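Local atomic coordinates of UDP-N-acetylglucosamine 4,6-dehydratase (Vibrio fischeri, PDB entry 3PVZ), a protein that binds NAD and probably acts as a lyase that removes water from UDP-N-acetylglucosamine. Residues Y113-N118 / S247-E252; F143-T148 / K158-V163; Q151-G156 / E191-S196. All coordinates share one frame; numbering follows the deposited sequence.

Overall arrangement
All three contacts sit on the central, largely parallel sheet of the NAD-binding Rossmann-type domain, on neighbouring strands 115-118, 159-163 and 194-198. Contact 1 packs helix 237-250 on one face; contacts 2 and 3 lie on the other, at successive points along helix 131-154. Their centres are close: about 8 Å between contacts 2 and 3, about 10 Å from contact 1 to each. K159, on the contact 1 face of strand 159-163, puts its NZ 2.8 Å from G251 O, while S196 OG of contact 3 meets S247 OG at 2.8 Å. Contact 2 touches NAD directly; in contact 3 the side chain of S152 is about 14 Å from the bound NAD.

Contact 1. Residues Y113-N118 / S247-E252; sequences YDYVLN and SCIFGE
Strand 115-118 and the last turn of helix 237-250 come nearest at Y115 and C248, whose CA atoms are 7.4 Å apart, and no direct hydrogen bond joins the two backbones. The sulfur of C248 fills the middle of the contact. With SG anti to its own backbone N (chi1 -168°), it points at the strand and settles between two side chains, 3.5 Å from Y115 CD1 and 3.9 Å from L117 CD1. Against the tyrosine ring it comes in obliquely, about 49° off the ring normal, as a sulfur-aromatic contact. I249 takes the ring differently: its CD1 rides over one face, 4.2 Å from the centroid and displaced toward the rim on the hydroxyl side, in a CH-pi contact. This is the helix-on-sheet layer of a Rossmann-type fold, and Y115 and L117, two residues apart, look out from the same face of the strand while V116 between them points to the opposite one. Helix 19-34 joins the same layer, V32 touching both Y115 and I249. The phenol oxygen completes the link by water: Y115 OH lies 2.5 Å from a water in the plane of the ring, and that water donates to I249 O. K158 NZ is a further hydrogen-bond partner of Y115 OH. The helix ends after F250, and G251 is the first residue to leave helical geometry, its N still bonded to S247 O.

Contact 2. Residues F143-T148 / K158-V163; sequences FNTDKT and KKYFCV. With NAD (nicotinamide-adenine-dinucleotide), chain E.
A beta-alpha-beta crossover of the NAD-binding domain brings T148 and T145, on helix 131-154, against Y160 of strand 159-163. Y160 OH donates to T148 OG1 over 2.9 Å, with the threonine oxygen at the edge of the phenol, near the ring plane. T148 can take this bond because its OG1 is turned between the backbone N and the carbonyl carbon (chi1 53°), where it also lies near both N144 O and T145 O. T145 adds its methyl, CG2 standing 3.6 Å from Y160 OH. The phenol oxygen is further held by N118 ND2, so this buried polar atom is gripped from both helix and sheet. NAD lies at the end of the strand segment and beside N144 on the helix. V163 CG2 comes within 3.4 Å of O3D of the nicotinamide ribose, while its CG1 packs near O4D of the same sugar. N144 ND2 lies 3.7 Å from the adenine N6A, close but not bonded. On the helix side, L186 of helix 174-189 touches both T145 and C162, while strands 115-118 and 194-198 flank strand 159-163 in the sheet.

Contact 3. Residues Q151-G156 / E191-S196; sequences QSIDAG and EEIAIS
E192 meets I153 first, at the exposed margin of the contact: its chain runs out extended beyond CG and sets OE2 4.0 Å from I153 CG2, a van der Waals approach of a carboxylate oxygen to a methyl. Next along the chain, I193 does most of the packing from a buried position. Its CB lies 3.9 Å from I153 CG1, and CG2 nearly as close to that same carbon, so the isoleucine of the helix rests on the branch point of its partner. The other branch of I193 heads elsewhere: with CG1 anti to the backbone N (chi1 -173°), CD1 is carried to 4.3 Å from S152 CB. S152 keeps its hydroxyl for the helix, bonding to T148 O. Helix 131-154 ends here in a Schellman motif, in which G156 has a positive phi of 71° and its N bonds to I153 O, before the chain turns into strand 159-163. The contact joins the C-terminal end of one crossover helix of the Rossmann-type fold to the loop that follows the next, helix 174-189, whose K189 also touches I153. Further on the segment runs into the sheet: A194 and S196 bond by their backbones to Y160 on one side, and I195 to R254 on the other.

Contact 1. Residues Y113-N118 / S247-E252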
# COMPACT_ATOMS: atom_id res chain seq x y z
N TYR A 113 -22.43 4.81 10.88
CA TYR A 113 -22.41 3.52 10.17
C TYR A 113 -23.10 2.48 11.04
O TYR A 113 -23.14 2.63 12.23
CB TYR A 113 -21.01 3.04 9.84
CG TYR A 113 -20.26 4.02 9.00
CD1 TYR A 113 -20.44 4.09 7.64
CD2 TYR A 113 -19.34 4.86 9.56
CE1 TYR A 113 -19.75 5.02 6.88
CE2 TYR A 113 -18.64 5.78 8.79
CZ TYR A 113 -18.84 5.85 7.46
OH TYR A 113 -18.12 6.80 6.72
N ASP A 114 -23.67 1.45 10.44
CA ASP A 114 -24.26 0.35 11.21
C ASP A 114 -23.20 -0.74 11.38
O ASP A 114 -23.06 -1.31 12.48
CB ASP A 114 -25.50 -0.18 10.52
CG ASP A 114 -26.56 0.89 10.38
OD1 ASP A 114 -27.02 1.34 11.46
OD2 ASP A 114 -26.91 1.28 9.21
N TYR A 115 -22.40 -0.95 10.32
CA TYR A 115 -21.44 -2.02 10.28
C TYR A 115 -20.11 -1.45 9.83
O TYR A 115 -20.01 -0.76 8.80
CB TYR A 115 -21.86 -3.11 9.31
CG TYR A 115 -23.16 -3.87 9.63
CD1 TYR A 115 -23.14 -4.94 10.49
CD2 TYR A 115 -24.36 -3.56 8.98
CE1 TYR A 115 -24.30 -5.65 10.78
CE2 TYR A 115 -25.49 -4.23 9.25
CZ TYR A 115 -25.46 -5.28 10.16
OH TYR A 115 -26.60 -5.96 10.47
N VAL A 116 -19.08 -1.71 10.63
CA VAL A 116 -17.73 -1.24 10.34
C VAL A 116 -16.85 -2.48 10.17
O VAL A 116 -16.82 -3.32 11.03
CB VAL A 116 -17.21 -0.31 11.45
CG1 VAL A 116 -15.76 0.12 11.13
CG2 VAL A 116 -18.17 0.91 11.60
N LEU A 117 -16.19 -2.61 9.00
CA LEU A 117 -15.38 -3.77 8.66
C LEU A 117 -13.92 -3.30 8.50
O LEU A 117 -13.66 -2.34 7.78
CB LEU A 117 -15.87 -4.42 7.36
CG LEU A 117 -17.26 -5.07 7.36
CD1 LEU A 117 -18.35 -4.00 7.15
CD2 LEU A 117 -17.39 -6.15 6.29
N ASN A 118 -13.00 -3.92 9.21
CA ASN A 118 -11.59 -3.55 9.15
C ASN A 118 -10.78 -4.66 8.55
O ASN A 118 -10.51 -5.66 9.21
CB ASN A 118 -11.09 -3.20 10.55
CG ASN A 118 -9.65 -2.63 10.57
OD1 ASN A 118 -9.00 -2.50 9.55
ND2 ASN A 118 -9.21 -2.21 11.74
N SER A 247 -19.87 -13.26 8.49
CA SER A 247 -19.49 -13.02 9.86
C SER A 247 -20.02 -11.65 10.25
O SER A 247 -20.64 -11.50 11.29
CB SER A 247 -18.00 -13.10 10.05
OG SER A 247 -17.65 -12.75 11.37
N CYS A 248 -19.82 -10.68 9.38
CA CYS A 248 -20.38 -9.33 9.60
C CYS A 248 -21.87 -9.28 9.95
O CYS A 248 -22.24 -8.67 10.95
CB CYS A 248 -20.17 -8.40 8.38
SG CYS A 248 -20.55 -6.70 8.82
N ILE A 249 -22.71 -9.83 9.09
CA ILE A 249 -24.13 -9.72 9.25
C ILE A 249 -24.67 -10.73 10.27
O ILE A 249 -25.47 -10.36 11.11
CB ILE A 249 -24.88 -10.02 7.95
CG1 ILE A 249 -24.44 -9.10 6.80
CG2 ILE A 249 -26.43 -9.98 8.23
CD1 ILE A 249 -24.61 -7.65 7.04
N PHE A 250 -24.20 -11.97 10.21
CA PHE A 250 -24.72 -13.07 11.05
C PHE A 250 -23.88 -13.46 12.28
O PHE A 250 -24.34 -14.20 13.12
CB PHE A 250 -24.95 -14.33 10.18
CG PHE A 250 -25.98 -14.11 9.08
CD1 PHE A 250 -27.32 -14.01 9.39
CD2 PHE A 250 -25.60 -13.98 7.77
CE1 PHE A 250 -28.29 -13.80 8.41
CE2 PHE A 250 -26.57 -13.78 6.72
CZ PHE A 250 -27.90 -13.68 7.05
N GLY A 251 -22.66 -12.97 12.38
CA GLY A 251 -21.83 -13.29 13.52
C GLY A 251 -22.36 -12.70 14.83
O GLY A 251 -22.79 -11.52 14.88
N GLU A 252 -22.32 -13.50 15.90
CA GLU A 252 -22.63 -12.97 17.20
C GLU A 252 -21.36 -12.43 17.83
O GLU A 252 -20.27 -12.77 17.40
CB GLU A 252 -23.26 -14.04 18.08
CG GLU A 252 -24.58 -14.49 17.54
CD GLU A 252 -25.22 -15.51 18.45
OE1 GLU A 252 -25.73 -15.09 19.52
OE2 GLU A 252 -25.20 -16.70 18.11
O HOH W 1 -26.47 -8.05 11.92

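Contact 2. Residues F143-T148 / K158-V163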
# COMPACT_ATOMS: atom_id res chain seq x y z
N PHE A 143 -3.33 -0.51 17.52
CA PHE A 143 -3.88 0.77 17.93
C PHE A 143 -4.92 1.39 17.02
O PHE A 143 -5.89 1.95 17.50
CB PHE A 143 -2.75 1.74 18.28
CG PHE A 143 -1.98 1.31 19.51
CD1 PHE A 143 -2.62 1.25 20.75
CD2 PHE A 143 -0.67 0.91 19.41
CE1 PHE A 143 -1.93 0.80 21.84
CE2 PHE A 143 0.02 0.49 20.52
CZ PHE A 143 -0.60 0.43 21.72
N ASN A 144 -4.77 1.25 15.71
CA ASN A 144 -5.78 1.72 14.77
C ASN A 144 -7.06 0.92 14.95
O ASN A 144 -8.18 1.44 14.77
CB ASN A 144 -5.32 1.54 13.32
CG ASN A 144 -4.29 2.58 12.89
OD1 ASN A 144 -3.86 3.44 13.67
ND2 ASN A 144 -3.85 2.49 11.63
N THR A 145 -6.90 -0.35 15.24
CA THR A 145 -8.06 -1.21 15.39
C THR A 145 -8.82 -0.79 16.64
O THR A 145 -10.02 -0.52 16.54
CB THR A 145 -7.64 -2.67 15.50
OG1 THR A 145 -6.81 -3.01 14.38
CG2 THR A 145 -8.84 -3.59 15.53
N ASP A 146 -8.12 -0.65 17.77
CA ASP A 146 -8.73 -0.24 19.04
C ASP A 146 -9.42 1.13 18.88
O ASP A 146 -10.58 1.26 19.25
CB ASP A 146 -7.68 -0.19 20.17
CG ASP A 146 -8.28 -0.07 21.52
OD1 ASP A 146 -9.09 -0.95 21.91
OD2 ASP A 146 -7.98 0.90 22.20
N LYS A 147 -8.74 2.11 18.28
CA LYS A 147 -9.34 3.43 18.06
C LYS A 147 -10.61 3.39 17.18
O LYS A 147 -11.59 4.03 17.50
CB LYS A 147 -8.32 4.43 17.46
CG LYS A 147 -8.93 5.84 17.20
CD LYS A 147 -7.99 6.73 16.43
CE LYS A 147 -7.93 6.35 14.94
NZ LYS A 147 -7.01 7.37 14.25
N THR A 148 -10.58 2.70 16.06
CA THR A 148 -11.73 2.68 15.14
C THR A 148 -12.90 1.91 15.80
O THR A 148 -14.06 2.18 15.58
CB THR A 148 -11.38 2.05 13.82
OG1 THR A 148 -10.80 0.76 14.06
CG2 THR A 148 -10.36 2.96 12.93
N LYS A 158 -23.60 -0.95 15.25
CA LYS A 158 -24.09 -2.12 15.91
C LYS A 158 -23.11 -3.28 15.89
O LYS A 158 -23.25 -4.19 16.72
CB LYS A 158 -25.45 -2.54 15.40
CG LYS A 158 -25.51 -2.95 14.01
CD LYS A 158 -26.92 -3.66 13.76
CE LYS A 158 -27.58 -3.17 12.49
NZ LYS A 158 -28.51 -4.14 11.73
N LYS A 159 -22.11 -3.20 14.99
CA LYS A 159 -21.23 -4.32 14.74
C LYS A 159 -19.92 -3.89 14.13
O LYS A 159 -19.86 -3.08 13.20
CB LYS A 159 -21.93 -5.36 13.84
CG LYS A 159 -21.12 -6.60 13.50
CD LYS A 159 -21.23 -7.57 14.71
CE LYS A 159 -20.57 -8.88 14.45
NZ LYS A 159 -21.33 -9.66 13.42
N TYR A 160 -18.85 -4.42 14.70
CA TYR A 160 -17.52 -4.24 14.17
C TYR A 160 -17.00 -5.62 13.77
O TYR A 160 -17.22 -6.58 14.45
CB TYR A 160 -16.62 -3.59 15.24
CG TYR A 160 -15.24 -3.17 14.77
CD1 TYR A 160 -14.20 -4.08 14.70
CD2 TYR A 160 -14.97 -1.85 14.41
CE1 TYR A 160 -12.93 -3.68 14.29
CE2 TYR A 160 -13.72 -1.46 13.99
CZ TYR A 160 -12.69 -2.38 13.94
OH TYR A 160 -11.43 -1.99 13.52
N PHE A 161 -16.36 -5.70 12.62
CA PHE A 161 -15.85 -6.92 12.08
C PHE A 161 -14.39 -6.70 11.76
O PHE A 161 -14.01 -5.67 11.17
CB PHE A 161 -16.59 -7.32 10.79
CG PHE A 161 -15.88 -8.37 10.02
CD1 PHE A 161 -15.99 -9.73 10.39
CD2 PHE A 161 -14.98 -8.04 9.02
CE1 PHE A 161 -15.25 -10.70 9.76
CE2 PHE A 161 -14.27 -9.02 8.36
CZ PHE A 161 -14.41 -10.36 8.74
N CYS A 162 -13.58 -7.69 12.11
CA CYS A 162 -12.21 -7.66 11.68
C CYS A 162 -11.64 -9.07 11.63
O CYS A 162 -12.34 -10.01 11.91
CB CYS A 162 -11.39 -6.76 12.61
SG CYS A 162 -11.39 -7.33 14.26
N VAL A 163 -10.37 -9.22 11.29
CA VAL A 163 -9.79 -10.53 11.05
C VAL A 163 -9.21 -11.11 12.32
O VAL A 163 -8.74 -10.37 13.18
CB VAL A 163 -8.64 -10.46 10.05
CG1 VAL A 163 -9.07 -9.69 8.82
CG2 VAL A 163 -7.40 -9.85 10.73
PA NAD E . -3.77 -6.56 1.85
O1A NAD E . -2.33 -6.17 1.94
O2A NAD E . -4.14 -6.83 0.43
O5B NAD E . -4.73 -5.33 2.14
C5B NAD E . -4.51 -4.63 3.38
C4B NAD E . -5.09 -3.24 3.10
O4B NAD E . -5.00 -2.38 4.22
C3B NAD E . -4.31 -2.56 1.93
O3B NAD E . -5.18 -2.13 0.91
C2B NAD E . -3.60 -1.39 2.64
O2B NAD E . -3.28 -0.29 1.79
C1B NAD E . -4.66 -1.11 3.73
N9A NAD E . -4.08 -0.36 4.83
C8A NAD E . -3.00 -0.67 5.56
N7A NAD E . -2.73 0.25 6.43
C5A NAD E . -3.73 1.18 6.34
C6A NAD E . -4.00 2.38 6.98
N6A NAD E . -3.17 2.75 8.01
N1A NAD E . -5.06 3.10 6.63
C2A NAD E . -5.86 2.71 5.64
N3A NAD E . -5.62 1.59 4.99
C4A NAD E . -4.59 0.82 5.31
O3 NAD E . -4.04 -7.79 2.86
PN NAD E . -5.27 -8.81 2.56
O1N NAD E . -4.77 -10.03 1.81
O2N NAD E . -6.52 -8.28 1.97
O5D NAD E . -5.47 -9.41 4.08
C5D NAD E . -6.22 -8.53 4.90
C4D NAD E . -6.33 -9.12 6.31
O4D NAD E . -6.62 -10.55 6.23
C3D NAD E . -4.96 -9.02 7.03
O3D NAD E . -5.09 -8.93 8.47
C2D NAD E . -4.32 -10.39 6.74
O2D NAD E . -3.33 -10.76 7.72
C1D NAD E . -5.54 -11.31 6.84
N1N NAD E . -5.33 -12.60 6.16
C2N NAD E . -5.07 -12.60 4.85
C3N NAD E . -4.88 -13.78 4.16
C7N NAD E . -4.57 -13.79 2.72
O7N NAD E . -4.34 -14.89 2.22
N7N NAD E . -4.51 -12.68 1.97
C4N NAD E . -4.95 -15.01 4.86
C5N NAD E . -5.23 -14.97 6.21
C6N NAD E . -5.41 -13.74 6.85

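Contact 3. Residues Q151-G156 / E191-S196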
# COMPACT_ATOMS: atom_id res chain seq x y z
N GLN A 151 -14.37 4.61 18.04
CA GLN A 151 -15.10 5.55 17.26
C GLN A 151 -16.43 4.93 16.80
O GLN A 151 -17.43 5.63 16.61
CB GLN A 151 -14.27 5.99 16.06
CG GLN A 151 -13.02 6.70 16.45
CD GLN A 151 -12.15 6.98 15.26
OE1 GLN A 151 -12.09 6.19 14.31
NE2 GLN A 151 -11.45 8.08 15.30
N SER A 152 -16.44 3.63 16.58
CA SER A 152 -17.67 2.94 16.23
C SER A 152 -18.67 2.88 17.43
O SER A 152 -19.89 3.09 17.22
CB SER A 152 -17.34 1.54 15.73
OG SER A 152 -16.53 1.57 14.56
N ILE A 153 -18.19 2.59 18.64
CA ILE A 153 -19.03 2.65 19.86
C ILE A 153 -19.61 4.05 20.02
O ILE A 153 -20.78 4.20 20.23
CB ILE A 153 -18.23 2.34 21.11
CG1 ILE A 153 -17.74 0.88 21.08
CG2 ILE A 153 -19.08 2.58 22.40
CD1 ILE A 153 -16.38 0.71 21.69
N ASP A 154 -18.78 5.07 19.86
CA ASP A 154 -19.20 6.47 20.03
C ASP A 154 -20.31 6.88 19.06
O ASP A 154 -21.15 7.71 19.39
CB ASP A 154 -18.00 7.43 19.91
CG ASP A 154 -16.98 7.25 21.06
OD1 ASP A 154 -17.28 6.56 22.08
OD2 ASP A 154 -15.85 7.78 20.94
N ALA A 155 -20.33 6.29 17.88
CA ALA A 155 -21.34 6.65 16.90
C ALA A 155 -22.54 5.72 16.96
O ALA A 155 -23.45 5.84 16.16
CB ALA A 155 -20.73 6.64 15.47
N GLY A 156 -22.56 4.78 17.91
CA GLY A 156 -23.67 3.81 17.97
C GLY A 156 -23.73 2.74 16.87
O GLY A 156 -24.80 2.21 16.63
N GLU A 191 -16.90 -6.06 25.26
CA GLU A 191 -17.80 -5.77 26.40
C GLU A 191 -18.68 -4.53 26.14
O GLU A 191 -19.53 -4.24 26.97
CB GLU A 191 -16.98 -5.57 27.69
CG GLU A 191 -16.25 -6.85 28.12
CD GLU A 191 -15.23 -6.66 29.23
OE1 GLU A 191 -14.81 -5.52 29.49
OE2 GLU A 191 -14.80 -7.68 29.82
N GLU A 192 -18.46 -3.79 25.04
CA GLU A 192 -19.26 -2.61 24.72
C GLU A 192 -19.93 -2.61 23.36
O GLU A 192 -20.82 -1.84 23.16
CB GLU A 192 -18.41 -1.36 24.76
CG GLU A 192 -17.94 -1.02 26.15
CD GLU A 192 -17.11 0.20 26.16
OE1 GLU A 192 -15.91 -0.00 26.30
OE2 GLU A 192 -17.64 1.33 25.97
N ILE A 193 -19.46 -3.42 22.43
CA ILE A 193 -20.06 -3.54 21.11
C ILE A 193 -19.83 -4.96 20.65
O ILE A 193 -18.81 -5.56 20.98
CB ILE A 193 -19.39 -2.54 20.11
CG1 ILE A 193 -20.12 -2.51 18.76
CG2 ILE A 193 -17.95 -2.89 19.90
CD1 ILE A 193 -19.65 -1.36 17.82
N ALA A 194 -20.80 -5.49 19.90
CA ALA A 194 -20.66 -6.74 19.20
C ALA A 194 -19.48 -6.72 18.18
O ALA A 194 -19.46 -5.92 17.22
CB ALA A 194 -21.98 -7.08 18.48
N ILE A 195 -18.53 -7.64 18.38
CA ILE A 195 -17.39 -7.83 17.51
C ILE A 195 -17.36 -9.27 17.01
O ILE A 195 -17.42 -10.22 17.82
CB ILE A 195 -16.04 -7.54 18.26
CG1 ILE A 195 -16.03 -6.11 18.81
CG2 ILE A 195 -14.84 -7.73 17.32
CD1 ILE A 195 -14.77 -5.73 19.58
N SER A 196 -17.26 -9.47 15.71
CA SER A 196 -17.05 -10.82 15.20
C SER A 196 -15.89 -10.81 14.21
O SER A 196 -15.60 -9.77 13.64
CB SER A 196 -18.33 -11.37 14.56
OG SER A 196 -18.60 -10.86 13.26